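Long-range contacts in cephalosporin hydroxylase CMCI (PDB 2BM8), which probably takes part in the 7-alpha-methoxylation of cephalosporins during cephamycin biosynthesis and has a Rossmann-like, methyltransferase-type fold: residues B[57-65]-B[91-101]; B[65-76]-B[217-228]. The protein carries 3 engineered substitutions. All blocks are in the same frame, centred on the assembly; numbering follows the deposited sequence.

Contact 1: B[57-65]-B[91-101]; sequences QWRGLRMLK and YNGGSLAWFRD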
# COMPACT_ATOMS: atom_id res chain seq x y z
N GLN B 57 -20.35 -10.49 17.01
CA GLN B 57 -21.39 -10.79 17.99
C GLN B 57 -20.79 -11.33 19.26
O GLN B 57 -19.62 -11.67 19.31
CB GLN B 57 -22.40 -11.81 17.44
CG GLN B 57 -21.79 -13.15 17.10
CD GLN B 57 -22.76 -14.33 17.20
OE1 GLN B 57 -23.39 -14.54 18.24
NE2 GLN B 57 -22.86 -15.10 16.13
N TRP B 58 -21.63 -11.41 20.28
CA TRP B 58 -21.31 -12.13 21.49
C TRP B 58 -22.60 -12.80 21.95
O TRP B 58 -23.55 -12.12 22.27
CB TRP B 58 -20.76 -11.18 22.53
CG TRP B 58 -20.52 -11.82 23.81
CD1 TRP B 58 -21.26 -11.68 24.93
CD2 TRP B 58 -19.48 -12.74 24.12
NE1 TRP B 58 -20.73 -12.43 25.95
CE2 TRP B 58 -19.63 -13.10 25.47
CE3 TRP B 58 -18.41 -13.27 23.41
CZ2 TRP B 58 -18.77 -13.98 26.12
CZ3 TRP B 58 -17.54 -14.15 24.05
CH2 TRP B 58 -17.72 -14.49 25.39
N ARG B 59 -22.63 -14.13 21.95
CA ARG B 59 -23.82 -14.90 22.29
C ARG B 59 -25.12 -14.35 21.70
O ARG B 59 -26.09 -14.14 22.42
CB ARG B 59 -23.98 -14.96 23.81
CG ARG B 59 -22.78 -15.48 24.52
CD ARG B 59 -22.92 -15.56 26.04
NE ARG B 59 -24.29 -15.50 26.52
CZ ARG B 59 -24.64 -15.39 27.80
NH1 ARG B 59 -23.72 -15.35 28.76
NH2 ARG B 59 -25.92 -15.34 28.13
N GLY B 60 -25.13 -14.09 20.40
CA GLY B 60 -26.35 -13.71 19.71
C GLY B 60 -26.76 -12.25 19.84
O GLY B 60 -27.83 -11.86 19.36
N LEU B 61 -25.92 -11.44 20.49
CA LEU B 61 -26.07 -9.98 20.49
C LEU B 61 -24.97 -9.36 19.66
O LEU B 61 -23.84 -9.83 19.68
CB LEU B 61 -25.98 -9.40 21.91
CG LEU B 61 -26.74 -10.21 22.95
CD1 LEU B 61 -26.31 -9.85 24.35
CD2 LEU B 61 -28.24 -10.01 22.74
N ARG B 62 -25.30 -8.29 18.96
CA ARG B 62 -24.30 -7.55 18.19
C ARG B 62 -23.26 -6.97 19.13
O ARG B 62 -23.60 -6.48 20.20
CB ARG B 62 -24.97 -6.43 17.42
CG ARG B 62 -25.92 -6.95 16.36
CD ARG B 62 -26.42 -5.89 15.46
NE ARG B 62 -25.31 -5.17 14.88
CZ ARG B 62 -25.29 -3.89 14.58
NH1 ARG B 62 -26.37 -3.12 14.73
NH2 ARG B 62 -24.17 -3.38 14.09
N MET B 63 -21.99 -7.04 18.72
CA MET B 63 -20.87 -6.49 19.46
C MET B 63 -20.26 -5.40 18.62
O MET B 63 -19.62 -5.69 17.62
CB MET B 63 -19.79 -7.56 19.70
CG MET B 63 -19.80 -8.19 21.07
SD MET B 63 -19.16 -7.08 22.31
CE MET B 63 -17.47 -7.28 22.13
N LEU B 64 -20.42 -4.15 19.05
CA LEU B 64 -19.83 -3.02 18.35
C LEU B 64 -18.33 -2.87 18.62
O LEU B 64 -17.66 -2.13 17.92
CB LEU B 64 -20.53 -1.72 18.73
CG LEU B 64 -21.96 -1.44 18.26
CD1 LEU B 64 -22.04 -0.01 17.76
CD2 LEU B 64 -22.42 -2.39 17.17
N LYS B 65 -17.81 -3.57 19.62
CA LYS B 65 -16.39 -3.57 19.90
C LYS B 65 -15.70 -4.69 19.15
O LYS B 65 -16.07 -5.85 19.30
CB LYS B 65 -16.15 -3.68 21.41
CG LYS B 65 -16.65 -2.43 22.19
CD LYS B 65 -16.29 -2.49 23.67
CE LYS B 65 -16.97 -1.41 24.52
NZ LYS B 65 -17.54 -0.27 23.74
N TYR B 91 -26.72 1.43 23.39
CA TYR B 91 -27.28 0.82 22.15
C TYR B 91 -27.98 -0.53 22.41
O TYR B 91 -28.99 -0.57 23.10
CB TYR B 91 -26.22 0.74 21.04
CG TYR B 91 -26.76 0.32 19.66
CD1 TYR B 91 -27.83 0.97 19.06
CD2 TYR B 91 -26.19 -0.76 18.98
CE1 TYR B 91 -28.32 0.56 17.81
CE2 TYR B 91 -26.67 -1.17 17.73
CZ TYR B 91 -27.72 -0.52 17.15
OH TYR B 91 -28.17 -0.93 15.91
N ASN B 92 -27.44 -1.64 21.90
CA ASN B 92 -28.06 -2.96 22.04
C ASN B 92 -27.68 -3.72 23.31
O ASN B 92 -28.33 -4.71 23.65
CB ASN B 92 -27.73 -3.84 20.83
CG ASN B 92 -26.30 -4.31 20.85
OD1 ASN B 92 -25.39 -3.50 20.93
ND2 ASN B 92 -26.10 -5.62 20.79
N GLY B 93 -26.61 -3.28 23.97
CA GLY B 93 -26.22 -3.80 25.27
C GLY B 93 -25.25 -4.97 25.19
O GLY B 93 -24.89 -5.56 26.22
N GLY B 94 -24.81 -5.28 23.98
CA GLY B 94 -23.93 -6.42 23.75
C GLY B 94 -22.68 -6.29 24.58
O GLY B 94 -22.31 -7.21 25.32
N SER B 95 -22.03 -5.13 24.52
CA SER B 95 -20.79 -4.94 25.23
C SER B 95 -20.97 -5.00 26.77
O SER B 95 -20.06 -5.40 27.48
CB SER B 95 -20.15 -3.62 24.80
OG SER B 95 -20.91 -2.55 25.30
N LEU B 96 -22.13 -4.63 27.28
CA LEU B 96 -22.45 -4.82 28.71
C LEU B 96 -22.42 -6.30 29.13
O LEU B 96 -21.77 -6.66 30.11
CB LEU B 96 -23.84 -4.29 29.01
CG LEU B 96 -24.04 -2.82 29.39
CD1 LEU B 96 -22.97 -1.91 28.83
CD2 LEU B 96 -25.42 -2.40 28.94
N ALA B 97 -23.15 -7.15 28.41
CA ALA B 97 -23.19 -8.57 28.69
C ALA B 97 -21.81 -9.19 28.55
O ALA B 97 -21.46 -10.10 29.30
CB ALA B 97 -24.17 -9.27 27.78
N TRP B 98 -21.03 -8.70 27.58
CA TRP B 98 -19.68 -9.20 27.35
C TRP B 98 -18.80 -8.89 28.55
O TRP B 98 -18.15 -9.78 29.08
CB TRP B 98 -19.10 -8.59 26.06
CG TRP B 98 -17.72 -9.10 25.75
CD1 TRP B 98 -17.40 -10.31 25.25
CD2 TRP B 98 -16.50 -8.41 25.94
NE1 TRP B 98 -16.04 -10.42 25.10
CE2 TRP B 98 -15.46 -9.26 25.53
CE3 TRP B 98 -16.16 -7.14 26.42
CZ2 TRP B 98 -14.13 -8.90 25.58
CZ3 TRP B 98 -14.84 -6.78 26.46
CH2 TRP B 98 -13.84 -7.66 26.06
N PHE B 99 -18.81 -7.64 29.00
CA PHE B 99 -18.03 -7.24 30.17
C PHE B 99 -18.41 -8.05 31.40
O PHE B 99 -17.54 -8.46 32.17
CB PHE B 99 -18.22 -5.76 30.49
CG PHE B 99 -17.34 -4.84 29.71
CD1 PHE B 99 -17.88 -3.79 28.98
CD2 PHE B 99 -15.96 -4.99 29.72
CE1 PHE B 99 -17.08 -2.93 28.26
CE2 PHE B 99 -15.15 -4.13 29.00
CZ PHE B 99 -15.71 -3.10 28.27
N ARG B 100 -19.71 -8.25 31.59
CA ARG B 100 -20.24 -9.06 32.68
C ARG B 100 -19.77 -10.50 32.58
O ARG B 100 -19.23 -11.05 33.52
CB ARG B 100 -21.78 -9.02 32.68
CG ARG B 100 -22.40 -9.60 33.93
CD ARG B 100 -22.72 -11.12 33.87
NE ARG B 100 -23.34 -11.51 32.60
CZ ARG B 100 -24.60 -11.25 32.27
NH1 ARG B 100 -25.40 -10.59 33.10
NH2 ARG B 100 -25.08 -11.63 31.10
N ASP B 101 -19.99 -11.12 31.43
CA ASP B 101 -19.55 -12.49 31.20
C ASP B 101 -18.07 -12.64 31.50
O ASP B 101 -17.67 -13.54 32.22
CB ASP B 101 -19.80 -12.91 29.77
CG ASP B 101 -21.25 -13.18 29.48
OD1 ASP B 101 -22.09 -13.14 30.38
OD2 ASP B 101 -21.63 -13.43 28.34
O HOH W 1 -27.97 -7.37 19.47
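Trp58 and Trp98 form a T-shaped pair: their planes stand at 90°, and the five-membered ring of Trp98 brings its edge over the face of Trp58, with Trp98 CD1 3.4 Å from Trp58 CD2. Trp98 is itself covered on a face by the thiomethyl end of Met63, whose CE lies 4.1 Å from the centroid of the five-membered ring, a CH-pi contact over the face, with SD oblique to the ring in a Met-aromatic contact. Leu61 CD1 adds apolar packing against Ala97 CB.

The polar part centres on Asp101. Its OD2 accepts from Trp58 NE1 at 2.7 Å, on the anti side but tilted out of the carboxylate plane, and close to the indole plane; with Trp58 CG anti to the backbone N (chi1 175°), the indole is carried toward the helix. Arg59 NH1 forms a salt bridge to the same OD2, its hydrogen-bond geometry weak, while Asp101 OD1 pairs with Arg100 NE, so two arginines, both also paired with Asp128, probably stabilise the carboxylate's charge.

Backbone polarity is met by Asn92, whose ND2 donates to Arg62 O at 2.7 Å. A water bridges that ND2 and Arg62 N. Gly94 CA also points a C-H at Arg62 O.

The hairpin of strands 57-58 and 61-62 thus lies against the start of helix 94-106, beside helix 67-80, while Phe99 packs on strands 84-88 and 111-116 and Leu102 of the second subunit touches Trp58.

Contact 2: B[65-76]-B[217-228]; sequences KDPDTQAVYHDM and YANASSQLDRGV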
# COMPACT_ATOMS: atom_id res chain seq x y z
N LYS B 65 -17.81 -3.57 19.62
CA LYS B 65 -16.39 -3.57 19.90
C LYS B 65 -15.70 -4.69 19.15
O LYS B 65 -16.07 -5.85 19.30
CB LYS B 65 -16.15 -3.68 21.41
CG LYS B 65 -16.65 -2.43 22.19
CD LYS B 65 -16.29 -2.49 23.67
CE LYS B 65 -16.97 -1.41 24.52
NZ LYS B 65 -17.54 -0.27 23.74
N ASP B 66 -14.70 -4.38 18.32
CA ASP B 66 -14.12 -5.40 17.48
C ASP B 66 -13.08 -6.27 18.22
O ASP B 66 -12.76 -5.98 19.37
CB ASP B 66 -13.67 -4.84 16.10
CG ASP B 66 -12.51 -3.89 16.18
OD1 ASP B 66 -11.58 -4.09 17.00
OD2 ASP B 66 -12.43 -2.93 15.38
N PRO B 67 -12.67 -7.39 17.62
CA PRO B 67 -11.75 -8.32 18.27
C PRO B 67 -10.46 -7.71 18.85
O PRO B 67 -10.02 -8.17 19.88
CB PRO B 67 -11.41 -9.31 17.16
CG PRO B 67 -12.63 -9.35 16.34
CD PRO B 67 -13.10 -7.91 16.31
N ASP B 68 -9.87 -6.73 18.20
CA ASP B 68 -8.66 -6.13 18.72
C ASP B 68 -8.97 -5.33 19.97
O ASP B 68 -8.16 -5.29 20.90
CB ASP B 68 -8.00 -5.28 17.62
CG ASP B 68 -7.65 -6.12 16.38
OD1 ASP B 68 -7.02 -7.20 16.58
OD2 ASP B 68 -7.98 -5.83 15.20
N THR B 69 -10.13 -4.70 20.00
CA THR B 69 -10.58 -3.96 21.18
C THR B 69 -10.93 -4.88 22.37
O THR B 69 -10.54 -4.61 23.51
CB THR B 69 -11.76 -3.10 20.81
OG1 THR B 69 -11.33 -2.11 19.87
CG2 THR B 69 -12.26 -2.29 22.00
N GLN B 70 -11.67 -5.96 22.08
CA GLN B 70 -11.95 -7.00 23.04
C GLN B 70 -10.66 -7.52 23.67
O GLN B 70 -10.60 -7.70 24.88
CB GLN B 70 -12.70 -8.16 22.37
CG GLN B 70 -14.15 -7.85 21.98
CD GLN B 70 -14.76 -8.98 21.15
OE1 GLN B 70 -14.66 -10.16 21.52
NE2 GLN B 70 -15.38 -8.62 20.02
N ALA B 71 -9.64 -7.74 22.85
CA ALA B 71 -8.33 -8.21 23.35
C ALA B 71 -7.67 -7.25 24.34
O ALA B 71 -7.13 -7.67 25.36
CB ALA B 71 -7.37 -8.46 22.18
N VAL B 72 -7.70 -5.96 24.03
CA VAL B 72 -7.18 -4.94 24.93
C VAL B 72 -7.96 -4.93 26.25
O VAL B 72 -7.35 -5.02 27.32
CB VAL B 72 -7.21 -3.55 24.25
CG1 VAL B 72 -6.99 -2.45 25.28
CG2 VAL B 72 -6.18 -3.48 23.14
N TYR B 73 -9.29 -4.85 26.18
CA TYR B 73 -10.12 -4.87 27.40
C TYR B 73 -9.94 -6.15 28.21
O TYR B 73 -10.12 -6.16 29.40
CB TYR B 73 -11.61 -4.68 27.08
CG TYR B 73 -12.03 -3.24 26.87
CD1 TYR B 73 -12.54 -2.83 25.65
CD2 TYR B 73 -11.92 -2.30 27.89
CE1 TYR B 73 -12.91 -1.52 25.44
CE2 TYR B 73 -12.30 -0.97 27.69
CZ TYR B 73 -12.79 -0.58 26.45
OH TYR B 73 -13.19 0.72 26.21
N HIS B 74 -9.62 -7.25 27.55
CA HIS B 74 -9.42 -8.49 28.28
C HIS B 74 -8.18 -8.36 29.15
O HIS B 74 -8.24 -8.68 30.34
CB HIS B 74 -9.28 -9.67 27.34
CG HIS B 74 -8.87 -10.92 28.03
ND1 HIS B 74 -7.56 -11.20 28.34
CD2 HIS B 74 -9.61 -11.94 28.53
CE1 HIS B 74 -7.50 -12.36 28.97
NE2 HIS B 74 -8.73 -12.82 29.11
N ASP B 75 -7.08 -7.88 28.56
CA ASP B 75 -5.83 -7.64 29.29
C ASP B 75 -6.03 -6.64 30.42
O ASP B 75 -5.54 -6.83 31.51
CB ASP B 75 -4.71 -7.13 28.36
CG ASP B 75 -4.30 -8.17 27.29
OD1 ASP B 75 -4.55 -9.37 27.51
OD2 ASP B 75 -3.73 -7.85 26.20
N MET B 76 -6.77 -5.57 30.16
CA MET B 76 -7.04 -4.54 31.14
C MET B 76 -7.83 -5.10 32.31
O MET B 76 -7.49 -4.88 33.45
CB MET B 76 -7.80 -3.39 30.49
CG MET B 76 -8.02 -2.19 31.40
SD MET B 76 -8.98 -0.93 30.57
CE MET B 76 -7.84 -0.47 29.23
N TYR B 217 -1.92 0.26 26.44
CA TYR B 217 -3.19 0.00 25.77
C TYR B 217 -3.54 1.00 24.66
O TYR B 217 -4.22 0.65 23.71
CB TYR B 217 -4.31 -0.04 26.81
CG TYR B 217 -4.11 -1.11 27.86
CD1 TYR B 217 -4.13 -0.80 29.21
CD2 TYR B 217 -3.89 -2.44 27.50
CE1 TYR B 217 -3.94 -1.79 30.18
CE2 TYR B 217 -3.71 -3.44 28.46
CZ TYR B 217 -3.74 -3.11 29.79
OH TYR B 217 -3.56 -4.09 30.73
N ALA B 218 -3.07 2.23 24.78
CA ALA B 218 -3.47 3.33 23.91
C ALA B 218 -3.19 3.13 22.41
O ALA B 218 -3.92 3.65 21.60
CB ALA B 218 -2.80 4.65 24.37
N ASN B 219 -2.14 2.40 22.04
CA ASN B 219 -1.90 2.14 20.60
C ASN B 219 -2.33 0.73 20.16
O ASN B 219 -1.98 0.29 19.08
CB ASN B 219 -0.43 2.41 20.25
CG ASN B 219 0.01 3.83 20.59
OD1 ASN B 219 -0.74 4.79 20.41
ND2 ASN B 219 1.23 3.97 21.09
N ALA B 220 -3.10 0.02 20.97
CA ALA B 220 -3.33 -1.41 20.71
C ALA B 220 -4.59 -1.73 19.88
O ALA B 220 -4.75 -2.85 19.44
CB ALA B 220 -3.35 -2.18 22.03
N SER B 221 -5.47 -0.77 19.68
CA SER B 221 -6.59 -0.95 18.74
C SER B 221 -7.04 0.34 18.10
O SER B 221 -6.97 1.39 18.73
CB SER B 221 -7.78 -1.63 19.43
OG SER B 221 -8.62 -0.70 20.10
N SER B 222 -7.52 0.26 16.86
CA SER B 222 -8.03 1.43 16.16
C SER B 222 -9.21 2.11 16.88
O SER B 222 -9.37 3.32 16.79
CB SER B 222 -8.37 1.09 14.70
OG SER B 222 -9.61 0.42 14.58
N GLN B 223 -10.02 1.36 17.63
CA GLN B 223 -11.13 1.97 18.37
C GLN B 223 -10.68 2.71 19.63
O GLN B 223 -11.27 3.71 20.01
CB GLN B 223 -12.22 0.95 18.72
CG GLN B 223 -13.13 0.54 17.53
CD GLN B 223 -14.02 -0.65 17.87
OE1 GLN B 223 -13.57 -1.60 18.52
NE2 GLN B 223 -15.30 -0.60 17.43
N LEU B 224 -9.65 2.21 20.30
CA LEU B 224 -9.17 2.84 21.52
C LEU B 224 -8.00 3.79 21.29
O LEU B 224 -7.54 4.42 22.22
CB LEU B 224 -8.73 1.76 22.49
CG LEU B 224 -9.80 0.79 22.92
CD1 LEU B 224 -9.16 -0.33 23.71
CD2 LEU B 224 -10.86 1.52 23.72
N ASP B 225 -7.52 3.86 20.05
CA ASP B 225 -6.41 4.71 19.61
C ASP B 225 -6.34 6.00 20.39
O ASP B 225 -7.27 6.81 20.33
CB ASP B 225 -6.62 5.05 18.12
CG ASP B 225 -5.39 5.64 17.46
OD1 ASP B 225 -4.37 5.90 18.11
OD2 ASP B 225 -5.35 5.87 16.25
N ARG B 226 -5.23 6.18 21.10
CA ARG B 226 -4.90 7.44 21.79
C ARG B 226 -6.00 7.96 22.73
O ARG B 226 -6.07 9.17 22.97
CB ARG B 226 -4.54 8.51 20.76
CG ARG B 226 -3.25 8.27 19.99
CD ARG B 226 -3.07 9.21 18.78
NE ARG B 226 -3.90 8.78 17.65
CZ ARG B 226 -4.16 9.51 16.57
NH1 ARG B 226 -3.69 10.74 16.43
NH2 ARG B 226 -4.93 9.01 15.62
N GLY B 227 -6.83 7.06 23.29
CA GLY B 227 -7.99 7.44 24.08
C GLY B 227 -8.11 6.76 25.44
O GLY B 227 -9.12 6.93 26.13
N VAL B 228 -7.08 6.02 25.85
CA VAL B 228 -7.10 5.27 27.09
C VAL B 228 -6.39 6.09 28.15
O VAL B 228 -5.17 6.23 28.12
CB VAL B 228 -6.39 3.90 26.93
CG1 VAL B 228 -6.39 3.12 28.25
CG2 VAL B 228 -7.03 3.08 25.82
O HOH W 2 -10.30 -1.46 16.90
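Thr69 and Ser221 bring the two backbones to a CA-CA distance of 5.6 Å, where the first turns of helix 67-80 meet an irregular loop that begins with a type I turn, Tyr217 to Ala220, and ends with a type II turn, Leu224 to Gly227.

Gln223 carries the polar half. Its OE1 accepts two bonds: from Asp66 N at 3.0 Å, nearly straight (171°), and from Thr69 OG1 at 2.7 Å, in the carbonyl plane on a lone pair. The Gln223 amide lies stacked on the Asp66 carboxylate, their planes 18° apart. Ser221 OG donates to Thr69 OG1 and accepts from Leu224 N, an ST motif, so the threonine hydroxyl both gives and receives. Asp66, the N-cap, accepts weak capping bonds from Asp68 N and Thr69 N, and a water links its OD1 to Gln223 N. With an alanine in place of Gln223 the amide is gone, and Asp66 N and the Thr69 hydroxyl would probably lose their shared acceptor.

The apolar half follows along the helix. Val72 splits its branches: CG1, anti to the backbone N (chi1 166°), meets Leu224 CD1 tip to tip at 3.4 Å, and CG2 packs on Ala220 CB. Met76 lays CB over one face of the Tyr217 ring, while its CE reaches Tyr217 CD1 at 3.7 Å and Val228 CG1 at 4.0 Å. The Tyr217 hydroxyl is hydrogen-bonded to Glu79, farther along helix 67-80.

The loop, which links strands 211-214 and 228-231, thereby closes over helix 67-80, with Leu224 and Tyr217 also touching strand 182-185 and Met76 touching strand 155-159.

How the contacts relate
Both contacts are largely buried and hold opposite ends of one continuous piece of chain: strand 61-62 runs through Lys65, which they share, into helix 67-80. Contact 1 sets the hairpin on helix 94-106 through aromatic packing and a charged network; contact 2 sets the following helix under the 217-228 loop with hydrogen bonds between uncharged groups, beside the Asp66 cap, and aliphatic and Met-aromatic packing beyond. They meet directly, with Gln223 NE2 2.9 Å from Leu64 O, a probable hydrogen bond, and Trp98 CH2 3.9 Å from Tyr73 CB. The shared lysine sends its amine to Glu87 and Glu186. Both also touch the second subunit, where Trp58 and His74 rings of different chains meet.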